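Local structure of B12-binding domain-containing protein (Kitasatospora setae, 6WTE) at residues Arg302-Phe314 with Leu322-Ser334. The protein is a cobalamin-binding radical SAM methyltransferase, TsrM, that carries a [4Fe-4S] cluster and probably transfers methyl groups without radical chemistry. Sequence-based numbering, arbitrary orientation.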
ATOM      1  N   ARG A 302     -10.741   2.877  24.879  1.00 18.84           N
ATOM      2  CA  ARG A 302     -11.618   3.342  23.812  1.00 16.88           C
ATOM      3  C   ARG A 302     -11.075   2.992  22.429  1.00 18.25           C
ATOM      4  O   ARG A 302     -11.572   3.511  21.426  1.00 15.63           O
ATOM      5  CB  ARG A 302     -11.843   4.853  23.941  1.00 19.40           C
ATOM      6  CG  ARG A 302     -12.554   5.248  25.239  1.00 21.89           C
ATOM      7  CD  ARG A 302     -12.816   6.749  25.339  1.00 26.90           C
ATOM      8  NE  ARG A 302     -11.579   7.521  25.336  1.00 32.54           N
ATOM      9  CZ  ARG A 302     -10.785   7.669  26.393  1.00 36.16           C
ATOM     10  NH1 ARG A 302     -11.093   7.091  27.548  1.00 40.68           N
ATOM     11  NH2 ARG A 302      -9.677   8.391  26.294  1.00 39.38           N
ATOM     12  N   LEU A 303     -10.082   2.105  22.355  1.00 13.80           N
ATOM     13  CA  LEU A 303      -9.500   1.718  21.073  1.00 15.22           C
ATOM     14  C   LEU A 303     -10.535   1.056  20.172  1.00 17.72           C
ATOM     15  O   LEU A 303     -11.359   0.258  20.622  1.00 14.69           O
ATOM     16  CB  LEU A 303      -8.327   0.764  21.298  1.00 14.66           C
ATOM     17  CG  LEU A 303      -7.732   0.095  20.055  1.00 16.15           C
ATOM     18  CD1 LEU A 303      -7.024   1.124  19.179  1.00 13.78           C
ATOM     19  CD2 LEU A 303      -6.783  -1.033  20.452  1.00 15.55           C
ATOM     20  N   ARG A 304     -10.503   1.410  18.894  1.00 14.18           N
ATOM     21  CA  ARG A 304     -11.326   0.766  17.876  1.00 12.59           C
ATOM     22  C   ARG A 304     -10.362   0.302  16.790  1.00 16.71           C
ATOM     23  O   ARG A 304      -9.909   1.111  15.978  1.00 13.49           O
ATOM     24  CB  ARG A 304     -12.395   1.718  17.348  1.00 13.86           C
ATOM     25  CG  ARG A 304     -13.343   2.199  18.447  1.00 18.60           C
ATOM     26  CD  ARG A 304     -14.502   3.021  17.907  1.00 22.89           C
ATOM     27  NE  ARG A 304     -14.101   4.348  17.439  1.00 23.65           N
ATOM     28  CZ  ARG A 304     -14.166   5.462  18.165  1.00 20.64           C
ATOM     29  NH1 ARG A 304     -14.609   5.428  19.413  1.00 26.56           N
ATOM     30  NH2 ARG A 304     -13.783   6.619  17.638  1.00 21.71           N
ATOM     31  N   LEU A 305     -10.035  -0.988  16.795  1.00 14.80           N
ATOM     32  CA  LEU A 305      -8.964  -1.532  15.967  1.00 12.20           C
ATOM     33  C   LEU A 305      -9.534  -2.103  14.677  1.00 13.46           C
ATOM     34  O   LEU A 305     -10.520  -2.850  14.700  1.00 13.18           O
ATOM     35  CB  LEU A 305      -8.195  -2.618  16.721  1.00 14.06           C
ATOM     36  CG  LEU A 305      -6.943  -3.173  16.043  1.00 16.07           C
ATOM     37  CD1 LEU A 305      -5.910  -2.074  15.863  1.00 15.62           C
ATOM     38  CD2 LEU A 305      -6.383  -4.308  16.888  1.00 21.05           C
ATOM     39  N   TRP A 306      -8.890  -1.779  13.561  1.00 11.91           N
ATOM     40  CA  TRP A 306      -9.297  -2.253  12.246  1.00 10.85           C
ATOM     41  C   TRP A 306      -8.112  -2.985  11.642  1.00 14.07           C
ATOM     42  O   TRP A 306      -7.026  -2.412  11.525  1.00 15.07           O
ATOM     43  CB  TRP A 306      -9.748  -1.087  11.363  1.00 11.07           C
ATOM     44  CG  TRP A 306     -10.857  -0.290  12.004  1.00 12.64           C
ATOM     45  CD1 TRP A 306     -10.720   0.747  12.885  1.00 13.45           C
ATOM     46  CD2 TRP A 306     -12.263  -0.488  11.830  1.00 13.33           C
ATOM     47  NE1 TRP A 306     -11.960   1.208  13.268  1.00 14.52           N
ATOM     48  CE2 TRP A 306     -12.922   0.460  12.637  1.00 12.31           C
ATOM     49  CE3 TRP A 306     -13.030  -1.384  11.078  1.00 14.06           C
ATOM     50  CZ2 TRP A 306     -14.312   0.550  12.698  1.00 15.87           C
ATOM     51  CZ3 TRP A 306     -14.412  -1.293  11.145  1.00 16.56           C
ATOM     52  CH2 TRP A 306     -15.037  -0.333  11.947  1.00 13.74           C
ATOM     53  N   VAL A 307      -8.306  -4.255  11.290  1.00 12.62           N
ATOM     54  CA  VAL A 307      -7.190  -5.093  10.865  1.00  9.94           C
ATOM     55  C   VAL A 307      -7.468  -5.665   9.480  1.00 13.49           C
ATOM     56  O   VAL A 307      -8.608  -5.726   9.015  1.00 12.97           O
ATOM     57  CB  VAL A 307      -6.893  -6.230  11.874  1.00 14.56           C
ATOM     58  CG1 VAL A 307      -6.606  -5.656  13.261  1.00 16.15           C
ATOM     59  CG2 VAL A 307      -8.057  -7.245  11.942  1.00 10.19           C
ATOM     60  N   TYR A 308      -6.385  -6.061   8.810  1.00 11.22           N
ATOM     61  CA  TYR A 308      -6.432  -6.709   7.505  1.00 16.90           C
ATOM     62  C   TYR A 308      -5.771  -8.070   7.638  1.00 16.04           C
ATOM     63  O   TYR A 308      -4.662  -8.170   8.173  1.00 14.83           O
ATOM     64  CB  TYR A 308      -5.720  -5.881   6.424  1.00 19.81           C
ATOM     65  CG  TYR A 308      -5.976  -6.420   5.033  1.00 20.32           C
ATOM     66  CD1 TYR A 308      -5.188  -7.431   4.495  1.00 24.97           C
ATOM     67  CD2 TYR A 308      -7.028  -5.932   4.266  1.00 21.09           C
ATOM     68  CE1 TYR A 308      -5.436  -7.937   3.232  1.00 23.38           C
ATOM     69  CE2 TYR A 308      -7.279  -6.426   3.006  1.00 22.32           C
ATOM     70  CZ  TYR A 308      -6.484  -7.428   2.494  1.00 24.77           C
ATOM     71  OH  TYR A 308      -6.735  -7.918   1.235  1.00 28.19           O
ATOM     72  N   CYS A 309      -6.447  -9.112   7.146  1.00 13.49           N
ATOM     73  CA  CYS A 309      -6.053 -10.483   7.425  1.00 14.77           C
ATOM     74  C   CYS A 309      -6.148 -11.333   6.171  1.00 12.23           C
ATOM     75  O   CYS A 309      -6.841 -10.993   5.209  1.00 13.40           O
ATOM     76  CB  CYS A 309      -6.941 -11.141   8.497  1.00 12.13           C
ATOM     77  SG  CYS A 309      -6.742 -10.519  10.163  1.00 16.79           S
ATOM     78  N   GLN A 310      -5.456 -12.451   6.212  1.00 11.88           N
ATOM     79  CA  GLN A 310      -5.698 -13.569   5.314  1.00 13.33           C
ATOM     80  C   GLN A 310      -6.674 -14.532   5.971  1.00 11.73           C
ATOM     81  O   GLN A 310      -6.913 -14.456   7.182  1.00 10.72           O
ATOM     82  CB  GLN A 310      -4.386 -14.278   4.980  1.00 12.14           C
ATOM     83  CG  GLN A 310      -3.489 -13.475   4.048  1.00 13.13           C
ATOM     84  CD  GLN A 310      -4.120 -13.273   2.688  1.00 14.61           C
ATOM     85  OE1 GLN A 310      -4.277 -14.225   1.922  1.00 14.66           O
ATOM     86  NE2 GLN A 310      -4.521 -12.040   2.394  1.00 11.41           N
ATOM     87  N   PRO A 311      -7.299 -15.421   5.193  1.00 11.73           N
ATOM     88  CA  PRO A 311      -8.289 -16.329   5.793  1.00 10.85           C
ATOM     89  C   PRO A 311      -7.726 -17.242   6.865  1.00 12.39           C
ATOM     90  O   PRO A 311      -8.482 -17.695   7.731  1.00 12.59           O
ATOM     91  CB  PRO A 311      -8.802 -17.130   4.590  1.00 10.95           C
ATOM     92  CG  PRO A 311      -8.608 -16.228   3.434  1.00 14.92           C
ATOM     93  CD  PRO A 311      -7.330 -15.475   3.721  1.00 12.72           C
ATOM     94  N   SER A 312      -6.433 -17.548   6.824  1.00 12.03           N
ATOM     95  CA  SER A 312      -5.820 -18.460   7.772  1.00 12.64           C
ATOM     96  C   SER A 312      -4.450 -17.913   8.140  1.00 13.44           C
ATOM     97  O   SER A 312      -3.737 -17.398   7.267  1.00 11.32           O
ATOM     98  CB  SER A 312      -5.684 -19.874   7.183  1.00 17.08           C
ATOM     99  OG  SER A 312      -5.037 -20.749   8.092  1.00 18.90           O
ATOM    100  N   PRO A 313      -4.045 -18.008   9.418  1.00 14.08           N
ATOM    101  CA  PRO A 313      -4.787 -18.596  10.533  1.00 13.95           C
ATOM    102  C   PRO A 313      -5.716 -17.595  11.202  1.00 12.04           C
ATOM    103  O   PRO A 313      -5.303 -16.471  11.497  1.00 13.39           O
ATOM    104  CB  PRO A 313      -3.681 -19.027  11.492  1.00 13.13           C
ATOM    105  CG  PRO A 313      -2.582 -18.017  11.266  1.00 12.72           C
ATOM    106  CD  PRO A 313      -2.701 -17.552   9.826  1.00 17.24           C
ATOM    107  N   PHE A 314      -6.963 -18.005  11.454  1.00 11.53           N
ATOM    108  CA  PHE A 314      -7.937 -17.139  12.123  1.00 12.43           C
ATOM    109  C   PHE A 314      -8.812 -18.068  12.963  1.00 15.33           C
ATOM    110  O   PHE A 314      -9.839 -18.556  12.486  1.00 15.11           O
ATOM    111  CB  PHE A 314      -8.767 -16.337  11.126  1.00 13.22           C
ATOM    112  CG  PHE A 314      -9.498 -15.161  11.739  1.00 13.26           C
ATOM    113  CD1 PHE A 314     -10.626 -15.350  12.530  1.00 11.15           C
ATOM    114  CD2 PHE A 314      -9.063 -13.865  11.508  1.00 14.58           C
ATOM    115  CE1 PHE A 314     -11.295 -14.272  13.084  1.00 11.98           C
ATOM    116  CE2 PHE A 314      -9.723 -12.783  12.056  1.00 15.07           C
ATOM    117  CZ  PHE A 314     -10.836 -12.979  12.852  1.00 13.29           C
ATOM    118  N   LEU A 322      -9.072 -10.513  19.551  1.00 12.68           N
ATOM    119  CA  LEU A 322      -9.484  -9.322  18.813  1.00 12.54           C
ATOM    120  C   LEU A 322     -10.650  -8.625  19.501  1.00 13.02           C
ATOM    121  O   LEU A 322     -10.639  -7.402  19.681  1.00 13.45           O
ATOM    122  CB  LEU A 322      -9.858  -9.700  17.383  1.00 12.51           C
ATOM    123  CG  LEU A 322      -8.715 -10.059  16.436  1.00 11.15           C
ATOM    124  CD1 LEU A 322      -9.314 -10.660  15.179  1.00 12.58           C
ATOM    125  CD2 LEU A 322      -7.881  -8.821  16.100  1.00 12.51           C
ATOM    126  N   ALA A 323     -11.673  -9.388  19.895  1.00 12.85           N
ATOM    127  CA  ALA A 323     -12.825  -8.769  20.542  1.00 13.01           C
ATOM    128  C   ALA A 323     -12.415  -8.073  21.832  1.00 13.71           C
ATOM    129  O   ALA A 323     -12.813  -6.931  22.082  1.00 13.45           O
ATOM    130  CB  ALA A 323     -13.910  -9.814  20.811  1.00 16.71           C
ATOM    131  N   ALA A 324     -11.587  -8.731  22.646  1.00 13.45           N
ATOM    132  CA  ALA A 324     -11.227  -8.168  23.940  1.00 14.51           C
ATOM    133  C   ALA A 324     -10.354  -6.932  23.791  1.00 16.07           C
ATOM    134  O   ALA A 324     -10.395  -6.040  24.646  1.00 16.67           O
ATOM    135  CB  ALA A 324     -10.513  -9.221  24.789  1.00 17.04           C
ATOM    136  N   ALA A 325      -9.571  -6.864  22.714  1.00 12.69           N
ATOM    137  CA  ALA A 325      -8.655  -5.747  22.490  1.00 14.80           C
ATOM    138  C   ALA A 325      -9.340  -4.506  21.932  1.00 17.30           C
ATOM    139  O   ALA A 325      -8.741  -3.425  21.957  1.00 15.47           O
ATOM    140  CB  ALA A 325      -7.530  -6.174  21.538  1.00 15.28           C
ATOM    141  N   GLY A 326     -10.554  -4.628  21.420  1.00 16.59           N
ATOM    142  CA  GLY A 326     -11.249  -3.517  20.811  1.00 19.32           C
ATOM    143  C   GLY A 326     -11.362  -3.566  19.296  1.00 15.11           C
ATOM    144  O   GLY A 326     -11.624  -2.522  18.678  1.00 14.22           O
ATOM    145  N   CYS A 327     -11.167  -4.725  18.682  1.00 13.51           N
ATOM    146  CA  CYS A 327     -11.329  -4.834  17.242  1.00 13.14           C
ATOM    147  C   CYS A 327     -12.781  -4.589  16.850  1.00 13.49           C
ATOM    148  O   CYS A 327     -13.703  -5.193  17.411  1.00 14.95           O
ATOM    149  CB  CYS A 327     -10.873  -6.210  16.772  1.00 14.35           C
ATOM    150  SG  CYS A 327     -10.957  -6.450  15.003  1.00 14.43           S
ATOM    151  N   ARG A 328     -12.981  -3.690  15.889  1.00 12.98           N
ATOM    152  CA  ARG A 328     -14.300  -3.410  15.343  1.00 12.13           C
ATOM    153  C   ARG A 328     -14.517  -4.006  13.960  1.00 12.31           C
ATOM    154  O   ARG A 328     -15.674  -4.196  13.563  1.00 12.73           O
ATOM    155  CB  ARG A 328     -14.540  -1.896  15.267  1.00 13.93           C
ATOM    156  CG  ARG A 328     -14.699  -1.203  16.607  1.00 15.54           C
ATOM    157  CD  ARG A 328     -15.942  -1.702  17.333  1.00 19.08           C
ATOM    158  NE  ARG A 328     -16.143  -1.003  18.599  1.00 28.33           N
ATOM    159  CZ  ARG A 328     -17.037  -0.038  18.784  1.00 33.44           C
ATOM    160  NH1 ARG A 328     -17.824   0.343  17.784  1.00 31.32           N
ATOM    161  NH2 ARG A 328     -17.151   0.541  19.973  1.00 38.57           N
ATOM    162  N   GLY A 329     -13.451  -4.289  13.212  1.00 11.06           N
ATOM    163  CA  GLY A 329     -13.613  -4.787  11.860  1.00 10.90           C
ATOM    164  C   GLY A 329     -12.416  -5.577  11.393  1.00 14.98           C
ATOM    165  O   GLY A 329     -11.271  -5.280  11.755  1.00 11.98           O
ATOM    166  N   VAL A 330     -12.687  -6.586  10.565  1.00 11.17           N
ATOM    167  CA  VAL A 330     -11.664  -7.393   9.908  1.00 13.33           C
ATOM    168  C   VAL A 330     -11.922  -7.349   8.410  1.00 12.04           C
ATOM    169  O   VAL A 330     -13.039  -7.620   7.954  1.00 13.82           O
ATOM    170  CB  VAL A 330     -11.666  -8.851  10.414  1.00 10.48           C
ATOM    171  CG1 VAL A 330     -10.704  -9.716   9.588  1.00 11.58           C
ATOM    172  CG2 VAL A 330     -11.299  -8.901  11.893  1.00 11.03           C
ATOM    173  N   ASN A 331     -10.891  -7.000   7.655  1.00 13.52           N
ATOM    174  CA  ASN A 331     -10.895  -7.057   6.202  1.00 14.36           C
ATOM    175  C   ASN A 331     -10.039  -8.251   5.804  1.00 12.97           C
ATOM    176  O   ASN A 331      -8.898  -8.371   6.260  1.00 15.33           O
ATOM    177  CB  ASN A 331     -10.338  -5.751   5.617  1.00 12.41           C
ATOM    178  CG  ASN A 331     -10.676  -5.569   4.148  1.00 21.19           C
ATOM    179  OD1 ASN A 331     -10.992  -6.524   3.443  1.00 22.44           O
ATOM    180  ND2 ASN A 331     -10.606  -4.332   3.681  1.00 26.61           N
ATOM    181  N   VAL A 332     -10.597  -9.160   5.001  1.00 14.47           N
ATOM    182  CA  VAL A 332      -9.910 -10.400   4.650  1.00 13.39           C
ATOM    183  C   VAL A 332      -9.731 -10.487   3.136  1.00 15.14           C
ATOM    184  O   VAL A 332     -10.694 -10.323   2.373  1.00 12.56           O
ATOM    185  CB  VAL A 332     -10.644 -11.644   5.188  1.00 11.52           C
ATOM    186  CG1 VAL A 332     -12.075 -11.708   4.673  1.00 12.63           C
ATOM    187  CG2 VAL A 332      -9.864 -12.896   4.786  1.00 12.00           C
ATOM    188  N   GLY A 333      -8.496 -10.751   2.708  1.00 15.44           N
ATOM    189  CA  GLY A 333      -8.189 -10.962   1.301  1.00 13.63           C
ATOM    190  C   GLY A 333      -8.412 -12.399   0.867  1.00 15.91           C
ATOM    191  O   GLY A 333      -7.467 -13.112   0.513  1.00 13.31           O
ATOM    192  N   SER A 334      -9.668 -12.840   0.908  1.00 11.50           N
ATOM    193  CA  SER A 334      -9.990 -14.198   0.481  1.00 11.06           C
ATOM    194  C   SER A 334      -9.714 -14.383  -1.008  1.00 14.05           C
ATOM    195  O   SER A 334      -9.260 -15.451  -1.435  1.00 13.82           O
ATOM    196  CB  SER A 334     -11.450 -14.509   0.809  1.00 13.20           C
ATOM    197  OG  SER A 334     -11.732 -14.238   2.175  1.00 13.64           O
TER
HETATM  198  O   HOH W   1     -14.088  -0.927  19.996  1.00 23.01           O
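Leu305 N donates to Gly326 O (2.9 Å), the first of six backbone hydrogen bonds between segments 302-314 and 322-334. The other five run between parallel strands 304-309 and 327-334. A beta bulge shifts the register by one between Leu305 and Trp306. Beyond it, Cys309 N meets Asn331 O at 2.7 Å. Gly326, with positive phi, closes a Schellman motif after helix 316-325.

Two rings pack on the face that carries Trp306, Tyr308 and Asn331. CB of Arg328 sits over the six-membered ring of Trp306, a CH-pi contact 3.8 Å from the centroid. Gly329 CA lies 3.5 Å from Trp306 CE3; a CB there would clash with the ring. The backbone O of Asn331 lies over one face of the Tyr308 ring. Asn331 CB is 3.6 Å from Tyr308 CD2, and the side-chain amide plane is turned 54° from the ring. CG of Tyr308 stands anti to its own N (chi1 -170°), which carries the ring along until OH comes 3.4 Å from Gly333 CA. Replacing Tyr308 by alanine would probably leave a gap beside Gly333 and the Asn331 side chain less restrained.

Val307 and Val330 share the other face with Cys309; their CG2 atoms meet at 3.6 Å. Phe314, from the loop after the strand, reaches Leu322 of the helix, CZ to CD1 3.6 Å.

Arg304 forms a salt bridge with Asp266, which also accepts from Trp306 NE1. Gln310 touches the iron-sulfur cluster and bonds to Tyr354. The Tyr308 side chain comes within about 6 Å of cobalamin (nearest atoms). In this beta-alpha-beta unit of the radical SAM core, backbone bonds fix the register, apolar groups pack toward the helix, and these polar ends pair outside the two segments.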